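Local coordinates for (S)-ureidoglycine aminohydrolase cupin domain-containing protein (Pseudomonas syringae pv. tomato, PDB 3MYX), which is of unknown function but belongs to the cupin superfamily and carries a domain related to that of (S)-ureidoglycine aminohydrolase, at residues L207-N210 and T211-V215; V52-G55 and T56-V60; G170-S174 and T175-R179. One frame throughout, in Å; residues are numbered along the deposited sequence. Where two conformers were deposited one is given.

All three contacts are local, each at a place where the chain passes from a strand of one sheet to a strand of another, and none touches another. Interactions 2 and 3 share an aromatic residue packed in the bend; they lie on opposite sides of the chain's centre, their centres about 34 Å apart. Interaction 1, a hydrogen-bonded turn, is about 14 Å from interaction 3 between centres and shares the EutQ-like cupin domain and both sheets with it. Its centre is about 25 Å from that of interaction 2. No catalytic or metal-binding role is known for these residues; a 1,2-ethanediol, probably from the crystallisation liquor, lies about 4 Å from the Pro176 side chain.

Interaction 1 of 3, residues L207-N210 and T211-V215; sequences LTVN and TGDTV
Asn210 and Asp213 close a type II beta turn, tied by one backbone bond and one side-chain bond, that carries the chain from strand 206-209, in the sheet of strands 197-201 and 222-227, into strand 214-217, in the sheet of strands 7-11 and 188-192. Asp213 N donates to Asn210 O at 3.0 Å, the bond that closes the turn. In return the carboxylate folds back over the turn: with CG beside its own backbone N (chi1 -63°), Asp213 brings OD2 to within 2.8 Å of Asn210 N. That bond is fairly straight at the hydrogen, 158°, although the donor comes in from above the carboxylate plane. Aspartate suits the place because it can serve several donors at once: Arg12 forms a salt bridge to OD2 and Ala13 N bonds to OD1, which together would be expected to favour the ionised form. Thr211 and Gly212 fill the two middle positions. Gly212 has a positive phi, where a side chain would be pressed against the carbonyl oxygen of Thr211. In the cupin fold a Gly-Asp pair of this kind commonly opens the second conserved sequence motif, and Gly212-Asp213 probably corresponds to it. Water 1 donates to Asn210 OD1 at 2.9 Å and accepts from Thr211 N at 3.2 Å, while Thr211 OG1 bonds to Gly195 O. Further along the two strands the contact is apolar. In the conformer given, the Leu207 and Val215 side chains run past one another in opposite directions, Leu207 CD2 3.8 Å from Val215 CG2. Val209, at about a right angle to Val215, places CG1 4.1 Å from Val215 CG1 and 3.9 Å from Asp213 CB. Val209 also touches Leu192, and Val215 touches Met190.

Interaction 2 of 3, residues V52-G55 and T56-V60; sequences VEFG and TALSV
Between Phe54 and Leu58 the backbone leaves strand 47-54, bends at Gly55, where psi drops to 17°, and straightens again into strand 57-60. The Phe54 ring fills the inside of this bend. Its first torsion (chi1 -155°) swings the ring away from its own backbone N and forward along the chain to meet the residues that follow. Leu58 lies across it and sets CD2 3.5 Å from Phe54 CZ, an apolar contact for which a branched leucine tip is well shaped. Thr56 supplies the polar neighbours: its carbonyl O comes obliquely to 3.2 Å from Phe54 CE2, and its OG1 is 3.3 Å from Phe54 CZ. Water 2 spans the bend, taking the Gly55 N-H at 2.9 Å and hydrogen-bonding to Thr56 OG1 at 3.2 Å. It also sits over one face of the Phe54 ring, offset toward the rim. Thr56 and Leu58 each have two conformers; the OG1 and CD2 contacts, and the water bond to OG1, hold for the one given. Phe33 packs edge-to-face on Phe54 and also touches Leu58. Strand 47-54 pairs with strand 109-116, whereas strand 57-60 pairs with strand 101-105 in a separate antiparallel sheet, so the bend is a crossing from one sheet to the next, with Trp111 and Ala105 meeting the ring from those two neighbouring strands.

Interaction 3 of 3, residues G170-S174 and T175-R179; sequences GVWDS and TPYER
Tyr177 brings the edge of its phenol ring up to the six-membered end of the Trp172 indole, the two side chains arriving from opposite directions. Its OH lies 3.8 Å from Trp172 CH2, and its CE1 is 4.0 Å from the same carbon. Trp172 CH2 lies near the plane of the tyrosine ring, while the hydroxyl meets the indole obliquely. The first torsion of the tyrosine (chi1 68°) folds the ring back over its own backbone toward the preceding strand. Ser174 comes in at the ring's edge, its OG 3.4 Å from Tyr177 CE1. Serine suits the place because its short side chain can touch the ring edge and still bond to Thr175 O, to which Ser174 OG donates at 2.8 Å. The hydroxyl lies in the carbonyl plane, on a lone pair, with a C=O...donor angle of 133°. Thr175 O also lies at the edge of the tyrosine ring, in its plane. Thr175 turns its own hydroxyl to a different partner, Gln153 N. Each ring has a partner on a neighbouring strand: Lys233 makes a cation-pi contact with Trp172, and Trp225 stacks on Tyr177, whose backbone N bonds to Ser227 OG. Strand 168-174 belongs to a seven-stranded antiparallel sheet and leads into the short, weakly bonded strand around 177-178, which pairs with strand 222-227 in a second sheet, so this is the chain crossing between sheets expected of the cupin beta-sandwich.

Interaction 1 of 3, residues L207-N210 and T211-V215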
ATOM      1  N   LEU A 207     -16.542  -3.508   5.509  1.00 18.64           N
ATOM      2  CA  LEU A 207     -15.813  -3.730   4.280  0.50 15.67           C
ATOM      3  C   LEU A 207     -15.155  -5.101   4.337  1.00 13.94           C
ATOM      4  O   LEU A 207     -14.338  -5.352   5.226  1.00 13.14           O
ATOM      5  CB  LEU A 207     -14.736  -2.661   4.124  0.50 15.89           C
ATOM      6  CG  LEU A 207     -13.906  -2.745   2.856  0.50 12.87           C
ATOM      7  CD1 LEU A 207     -14.778  -2.406   1.617  0.50 14.15           C
ATOM      8  CD2 LEU A 207     -12.715  -1.796   2.978  0.50 14.13           C
ATOM      9  N   THR A 208     -15.496  -5.976   3.400  1.00 12.45           N
ATOM     10  CA  THR A 208     -14.807  -7.240   3.229  1.00 11.75           C
ATOM     11  C   THR A 208     -13.671  -7.026   2.246  1.00 12.69           C
ATOM     12  O   THR A 208     -13.898  -6.627   1.101  1.00 14.20           O
ATOM     13  CB  THR A 208     -15.734  -8.327   2.714  1.00 13.76           C
ATOM     14  OG1 THR A 208     -16.777  -8.519   3.676  1.00 15.99           O
ATOM     15  CG2 THR A 208     -14.971  -9.629   2.536  1.00 16.74           C
ATOM     16  N   VAL A 209     -12.452  -7.243   2.723  1.00 10.19           N
ATOM     17  CA  VAL A 209     -11.257  -7.134   1.905  1.00  9.92           C
ATOM     18  C   VAL A 209     -10.881  -8.551   1.517  1.00  9.87           C
ATOM     19  O   VAL A 209     -10.554  -9.378   2.363  1.00 10.04           O
ATOM     20  CB  VAL A 209     -10.108  -6.423   2.661  1.00  9.47           C
ATOM     21  CG1 VAL A 209      -8.922  -6.184   1.708  1.00 10.23           C
ATOM     22  CG2 VAL A 209     -10.631  -5.114   3.299  1.00 10.92           C
ATOM     23  N   ASN A 210     -10.991  -8.827   0.232  1.00  9.93           N
ATOM     24  CA  ASN A 210     -10.739 -10.145  -0.307  1.00 10.47           C
ATOM     25  C   ASN A 210      -9.342 -10.282  -0.869  1.00  9.85           C
ATOM     26  O   ASN A 210      -8.610  -9.305  -1.038  1.00  9.03           O
ATOM     27  CB  ASN A 210     -11.770 -10.459  -1.397  1.00 14.32           C
ATOM     28  CG  ASN A 210     -13.176 -10.524  -0.854  1.00 17.92           C
ATOM     29  OD1 ASN A 210     -13.481 -11.385  -0.040  1.00 18.80           O
ATOM     30  ND2 ASN A 210     -14.044  -9.618  -1.307  1.00 24.30           N
ATOM     31  N   THR A 211      -8.973 -11.516  -1.163  1.00 10.65           N
ATOM     32  CA  THR A 211      -7.694 -11.796  -1.743  1.00 10.34           C
ATOM     33  C   THR A 211      -7.532 -10.993  -3.043  1.00  8.71           C
ATOM     34  O   THR A 211      -8.415 -10.996  -3.895  1.00  9.42           O
ATOM     35  CB  THR A 211      -7.571 -13.285  -2.036  1.00  9.96           C
ATOM     36  OG1 THR A 211      -7.904 -14.045  -0.856  1.00 16.11           O
ATOM     37  CG2 THR A 211      -6.196 -13.603  -2.543  1.00 12.38           C
ATOM     38  N   GLY A 212      -6.419 -10.288  -3.178  1.00  8.65           N
ATOM     39  CA  GLY A 212      -6.148  -9.498  -4.371  1.00  7.94           C
ATOM     40  C   GLY A 212      -6.679  -8.077  -4.331  1.00  7.45           C
ATOM     41  O   GLY A 212      -6.471  -7.323  -5.274  1.00  8.72           O
ATOM     42  N   ASP A 213      -7.354  -7.718  -3.245  1.00  6.58           N
ATOM     43  CA  ASP A 213      -7.842  -6.337  -3.055  1.00  7.03           C
ATOM     44  C   ASP A 213      -6.783  -5.497  -2.348  1.00  6.67           C
ATOM     45  O   ASP A 213      -6.012  -6.017  -1.541  1.00  7.01           O
ATOM     46  CB  ASP A 213      -9.089  -6.277  -2.175  1.00  6.67           C
ATOM     47  CG  ASP A 213     -10.297  -6.975  -2.747  1.00  9.09           C
ATOM     48  OD1 ASP A 213     -10.315  -7.403  -3.919  1.00  8.45           O
ATOM     49  OD2 ASP A 213     -11.274  -7.081  -1.970  1.00  9.38           O
ATOM     50  N   THR A 214      -6.791  -4.196  -2.622  1.00  6.58           N
ATOM     51  CA  THR A 214      -5.965  -3.240  -1.898  1.00  6.46           C
ATOM     52  C   THR A 214      -6.859  -2.254  -1.145  1.00  6.27           C
ATOM     53  O   THR A 214      -7.797  -1.684  -1.722  1.00  7.12           O
ATOM     54  CB  THR A 214      -5.050  -2.452  -2.839  1.00  6.54           C
ATOM     55  OG1 THR A 214      -4.207  -3.363  -3.530  1.00  7.38           O
ATOM     56  CG2 THR A 214      -4.211  -1.458  -2.058  1.00  6.89           C
ATOM     57  N   VAL A 215      -6.554  -2.052   0.131  1.00  6.96           N
ATOM     58  CA  VAL A 215      -7.252  -1.134   1.008  1.00  7.21           C
ATOM     59  C   VAL A 215      -6.233  -0.206   1.671  1.00  6.44           C
ATOM     60  O   VAL A 215      -5.084  -0.591   1.912  1.00  6.98           O
ATOM     61  CB  VAL A 215      -8.085  -1.905   2.089  1.00  8.76           C
ATOM     62  CG1 VAL A 215      -7.201  -2.734   3.015  1.00 10.92           C
ATOM     63  CG2 VAL A 215      -9.007  -0.973   2.891  1.00 12.18           C
TER
HETATM   64  O   HOH W   1     -11.440 -13.397  -0.359  0.50 12.17           O

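Interaction 2 of 3, residues V52-G55 and T56-V60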
ATOM      1  N   VAL A  52      -3.012   4.640  -9.865  1.00  6.39           N
ATOM      2  CA  VAL A  52      -2.483   5.260 -11.073  1.00  6.79           C
ATOM      3  C   VAL A  52      -2.950   4.427 -12.263  1.00  7.51           C
ATOM      4  O   VAL A  52      -2.855   3.195 -12.238  1.00  7.77           O
ATOM      5  CB  VAL A  52      -0.951   5.369 -11.071  1.00  6.22           C
ATOM      6  CG1 VAL A  52      -0.432   5.861 -12.421  1.00  8.55           C
ATOM      7  CG2 VAL A  52      -0.502   6.294  -9.937  1.00  8.65           C
ATOM      8  N   GLU A  53      -3.501   5.104 -13.267  1.00  7.53           N
ATOM      9  CA  GLU A  53      -3.824   4.504 -14.556  1.00  8.83           C
ATOM     10  C   GLU A  53      -2.824   5.068 -15.561  1.00  8.35           C
ATOM     11  O   GLU A  53      -2.725   6.279 -15.721  1.00 10.40           O
ATOM     12  CB  GLU A  53      -5.267   4.842 -14.945  1.00 10.52           C
ATOM     13  CG  GLU A  53      -6.270   4.286 -13.952  1.00 13.53           C
ATOM     14  CD  GLU A  53      -7.725   4.464 -14.328  1.00 19.16           C
ATOM     15  OE1 GLU A  53      -8.023   4.844 -15.468  1.00 25.18           O
ATOM     16  OE2 GLU A  53      -8.576   4.214 -13.458  1.00 22.02           O
ATOM     17  N   PHE A  54      -2.079   4.203 -16.232  1.00  8.37           N
ATOM     18  CA  PHE A  54      -1.044   4.654 -17.138  1.00  8.20           C
ATOM     19  C   PHE A  54      -0.773   3.598 -18.196  1.00  8.44           C
ATOM     20  O   PHE A  54      -0.979   2.401 -17.956  1.00 10.06           O
ATOM     21  CB  PHE A  54       0.215   4.972 -16.328  1.00  9.35           C
ATOM     22  CG  PHE A  54       1.128   5.969 -16.976  1.00 10.14           C
ATOM     23  CD1 PHE A  54       0.738   7.289 -17.142  1.00 11.50           C
ATOM     24  CD2 PHE A  54       2.411   5.606 -17.368  1.00 11.68           C
ATOM     25  CE1 PHE A  54       1.594   8.218 -17.709  1.00 13.53           C
ATOM     26  CE2 PHE A  54       3.279   6.548 -17.935  1.00 11.66           C
ATOM     27  CZ  PHE A  54       2.858   7.837 -18.116  1.00 13.06           C
ATOM     28  N   GLY A  55      -0.344   4.037 -19.369  1.00  8.42           N
ATOM     29  CA  GLY A  55      -0.185   3.143 -20.500  1.00  8.69           C
ATOM     30  C   GLY A  55       0.963   3.440 -21.432  1.00  8.29           C
ATOM     31  O   GLY A  55       0.984   2.930 -22.550  1.00  9.17           O
ATOM     32  N   THR A  56       1.924   4.239 -20.970  1.00  8.68           N
ATOM     33  CA  THR A  56       3.089   4.626 -21.734  0.50  8.72           C
ATOM     34  C   THR A  56       4.333   4.562 -20.807  1.00  8.66           C
ATOM     35  O   THR A  56       4.254   4.078 -19.689  1.00  8.98           O
ATOM     36  CB  THR A  56       2.845   6.052 -22.343  0.50  8.96           C
ATOM     37  OG1 THR A  56       2.524   6.974 -21.297  0.50 10.35           O
ATOM     38  CG2 THR A  56       1.672   6.041 -23.356  0.50 10.97           C
ATOM     39  N   ALA A  57       5.462   5.090 -21.273  1.00  9.33           N
ATOM     40  CA  ALA A  57       6.651   5.231 -20.446  1.00 10.30           C
ATOM     41  C   ALA A  57       6.930   6.687 -20.122  1.00  9.49           C
ATOM     42  O   ALA A  57       6.692   7.580 -20.935  1.00 11.65           O
ATOM     43  CB  ALA A  57       7.857   4.601 -21.119  1.00 10.88           C
ATOM     44  N   LEU A  58       7.446   6.900 -18.923  1.00  9.71           N
ATOM     45  CA  LEU A  58       7.950   8.210 -18.538  0.50  9.84           C
ATOM     46  C   LEU A  58       9.191   8.041 -17.678  1.00  9.28           C
ATOM     47  O   LEU A  58       9.343   7.104 -16.922  1.00  9.42           O
ATOM     48  CB  LEU A  58       6.873   9.119 -17.885  0.50 11.19           C
ATOM     49  CG  LEU A  58       6.279   8.824 -16.497  0.50 10.31           C
ATOM     50  CD1 LEU A  58       7.330   8.953 -15.422  0.50 11.45           C
ATOM     51  CD2 LEU A  58       5.079   9.721 -16.164  0.50 10.15           C
ATOM     52  N   SER A  59      10.112   8.963 -17.872  1.00 10.75           N
ATOM     53  CA  SER A  59      11.380   8.951 -17.161  1.00 10.52           C
ATOM     54  C   SER A  59      11.402  10.123 -16.179  1.00 10.78           C
ATOM     55  O   SER A  59      10.996  11.246 -16.512  1.00 13.72           O
ATOM     56  CB  SER A  59      12.542   9.062 -18.150  1.00 11.88           C
ATOM     57  OG  SER A  59      12.662   7.901 -18.973  1.00 13.56           O
ATOM     58  N   VAL A  60      11.877   9.857 -14.969  1.00  9.03           N
ATOM     59  CA  VAL A  60      11.969  10.847 -13.912  1.00  9.60           C
ATOM     60  C   VAL A  60      13.421  10.907 -13.443  1.00  8.92           C
ATOM     61  O   VAL A  60      14.003   9.877 -13.092  1.00  8.74           O
ATOM     62  CB  VAL A  60      11.052  10.458 -12.739  1.00  9.97           C
ATOM     63  CG1 VAL A  60      11.004  11.580 -11.687  1.00 11.34           C
ATOM     64  CG2 VAL A  60       9.649  10.116 -13.243  1.00 11.47           C
TER
HETATM   65  O   HOH W   2      -0.557   6.791 -20.358  1.00 17.65           O

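Interaction 3 of 3, residues G170-S174 and T175-R179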
ATOM      1  N   GLY A 170       6.624  -4.312   3.364  1.00  5.48           N
ATOM      2  CA  GLY A 170       6.991  -5.701   3.339  1.00  5.20           C
ATOM      3  C   GLY A 170       5.812  -6.627   3.226  1.00  4.66           C
ATOM      4  O   GLY A 170       4.780  -6.266   2.658  1.00  5.29           O
ATOM      5  N   VAL A 171       6.002  -7.827   3.762  1.00  5.12           N
ATOM      6  CA  VAL A 171       5.017  -8.877   3.735  1.00  5.48           C
ATOM      7  C   VAL A 171       4.772  -9.331   5.181  1.00  4.77           C
ATOM      8  O   VAL A 171       5.711  -9.416   5.979  1.00  5.37           O
ATOM      9  CB  VAL A 171       5.461 -10.049   2.831  1.00  5.36           C
ATOM     10  CG1 VAL A 171       4.423 -11.217   2.856  1.00  6.34           C
ATOM     11  CG2 VAL A 171       5.677  -9.583   1.397  1.00  7.39           C
ATOM     12  N   TRP A 172       3.494  -9.573   5.504  1.00  4.39           N
ATOM     13  CA  TRP A 172       3.053  -9.975   6.847  1.00  4.69           C
ATOM     14  C   TRP A 172       2.082 -11.113   6.726  1.00  4.62           C
ATOM     15  O   TRP A 172       1.334 -11.193   5.740  1.00  5.19           O
ATOM     16  CB  TRP A 172       2.343  -8.808   7.499  1.00  5.72           C
ATOM     17  CG  TRP A 172       1.623  -8.948   8.818  1.00  5.01           C
ATOM     18  CD1 TRP A 172       2.122  -8.651  10.029  1.00  6.95           C
ATOM     19  CD2 TRP A 172       0.237  -9.253   9.020  1.00  5.68           C
ATOM     20  NE1 TRP A 172       1.149  -8.772  10.995  1.00  6.38           N
ATOM     21  CE2 TRP A 172      -0.027  -9.114  10.385  1.00  5.86           C
ATOM     22  CE3 TRP A 172      -0.813  -9.608   8.169  1.00  6.80           C
ATOM     23  CZ2 TRP A 172      -1.295  -9.303  10.918  1.00  6.83           C
ATOM     24  CZ3 TRP A 172      -2.066  -9.796   8.701  1.00  6.22           C
ATOM     25  CH2 TRP A 172      -2.299  -9.623  10.060  1.00  6.65           C
ATOM     26  N   ASP A 173       2.059 -11.991   7.722  1.00  4.53           N
ATOM     27  CA  ASP A 173       0.983 -12.962   7.811  1.00  5.00           C
ATOM     28  C   ASP A 173       0.529 -13.174   9.236  1.00  4.72           C
ATOM     29  O   ASP A 173       1.178 -12.742  10.184  1.00  5.11           O
ATOM     30  CB  ASP A 173       1.273 -14.272   7.035  1.00  5.97           C
ATOM     31  CG  ASP A 173       2.246 -15.252   7.717  1.00  6.05           C
ATOM     32  OD1 ASP A 173       2.648 -15.111   8.899  1.00  5.79           O
ATOM     33  OD2 ASP A 173       2.631 -16.218   6.993  1.00  5.69           O
ATOM     34  N   SER A 174      -0.628 -13.798   9.368  1.00  4.84           N
ATOM     35  CA  SER A 174      -1.215 -13.996  10.677  1.00  5.18           C
ATOM     36  C   SER A 174      -2.222 -15.120  10.660  1.00  4.88           C
ATOM     37  O   SER A 174      -2.960 -15.296   9.696  1.00  5.10           O
ATOM     38  CB  SER A 174      -1.941 -12.726  11.142  1.00  5.14           C
ATOM     39  OG  SER A 174      -2.365 -12.828  12.487  1.00  5.61           O
ATOM     40  N   THR A 175      -2.282 -15.814  11.779  1.00  4.63           N
ATOM     41  CA  THR A 175      -3.377 -16.714  12.100  1.00  5.12           C
ATOM     42  C   THR A 175      -4.615 -15.840  12.421  1.00  5.32           C
ATOM     43  O   THR A 175      -4.525 -14.608  12.514  1.00  5.59           O
ATOM     44  CB  THR A 175      -2.954 -17.635  13.256  1.00  5.00           C
ATOM     45  OG1 THR A 175      -2.688 -16.863  14.428  1.00  5.37           O
ATOM     46  CG2 THR A 175      -1.705 -18.457  12.903  1.00  5.78           C
ATOM     47  N   PRO A 176      -5.802 -16.461  12.550  1.00  5.56           N
ATOM     48  CA  PRO A 176      -7.031 -15.677  12.698  1.00  6.35           C
ATOM     49  C   PRO A 176      -7.085 -14.893  13.993  1.00  6.45           C
ATOM     50  O   PRO A 176      -6.594 -15.341  15.027  1.00  7.32           O
ATOM     51  CB  PRO A 176      -8.135 -16.746  12.738  1.00  7.58           C
ATOM     52  CG  PRO A 176      -7.538 -17.962  12.215  1.00  7.22           C
ATOM     53  CD  PRO A 176      -6.074 -17.907  12.439  1.00  6.47           C
ATOM     54  N   TYR A 177      -7.697 -13.722  13.946  1.00  6.30           N
ATOM     55  CA  TYR A 177      -7.987 -12.977  15.167  1.00  6.43           C
ATOM     56  C   TYR A 177      -9.064 -11.945  14.993  1.00  6.22           C
ATOM     57  O   TYR A 177      -9.441 -11.577  13.862  1.00  6.17           O
ATOM     58  CB  TYR A 177      -6.739 -12.319  15.750  1.00  6.69           C
ATOM     59  CG  TYR A 177      -6.134 -11.182  14.949  1.00  6.87           C
ATOM     60  CD1 TYR A 177      -5.260 -11.425  13.899  1.00  7.11           C
ATOM     61  CD2 TYR A 177      -6.413  -9.863  15.265  1.00  7.53           C
ATOM     62  CE1 TYR A 177      -4.662 -10.393  13.198  1.00  6.41           C
ATOM     63  CE2 TYR A 177      -5.822  -8.821  14.585  1.00  7.63           C
ATOM     64  CZ  TYR A 177      -4.939  -9.089  13.551  1.00  6.56           C
ATOM     65  OH  TYR A 177      -4.336  -8.080  12.843  1.00  8.10           O
ATOM     66  N   GLU A 178      -9.561 -11.485  16.139  1.00  6.69           N
ATOM     67  CA  GLU A 178     -10.589 -10.461  16.214  1.00  7.35           C
ATOM     68  C   GLU A 178     -10.247  -9.524  17.342  1.00  7.42           C
ATOM     69  O   GLU A 178      -9.921  -9.964  18.437  1.00  8.80           O
ATOM     70  CB  GLU A 178     -11.961 -11.105  16.444  1.00  8.12           C
ATOM     71  CG  GLU A 178     -13.132 -10.099  16.464  1.00  9.53           C
ATOM     72  CD  GLU A 178     -14.482 -10.748  16.749  1.00 11.26           C
ATOM     73  OE1 GLU A 178     -14.577 -11.995  16.752  1.00 14.72           O
ATOM     74  OE2 GLU A 178     -15.448  -9.992  16.948  1.00 14.06           O
ATOM     75  N   ARG A 179     -10.342  -8.227  17.074  1.00  8.38           N
ATOM     76  CA  ARG A 179     -10.120  -7.205  18.077  1.00  9.09           C
ATOM     77  C   ARG A 179     -11.234  -6.177  18.014  1.00 10.47           C
ATOM     78  O   ARG A 179     -11.998  -6.118  17.047  1.00 10.86           O
ATOM     79  CB  ARG A 179      -8.769  -6.524  17.842  1.00  9.83           C
ATOM     80  CG  ARG A 179      -8.583  -5.905  16.455  1.00 10.86           C
ATOM     81  CD  ARG A 179      -7.373  -4.990  16.415  1.00 12.21           C
ATOM     82  NE  ARG A 179      -7.212  -4.336  15.114  1.00 11.88           N
ATOM     83  CZ  ARG A 179      -7.936  -3.308  14.681  1.00 11.26           C
ATOM     84  NH1 ARG A 179      -8.914  -2.784  15.431  1.00 12.84           N
ATOM     85  NH2 ARG A 179      -7.697  -2.798  13.479  1.00 13.80           N
TER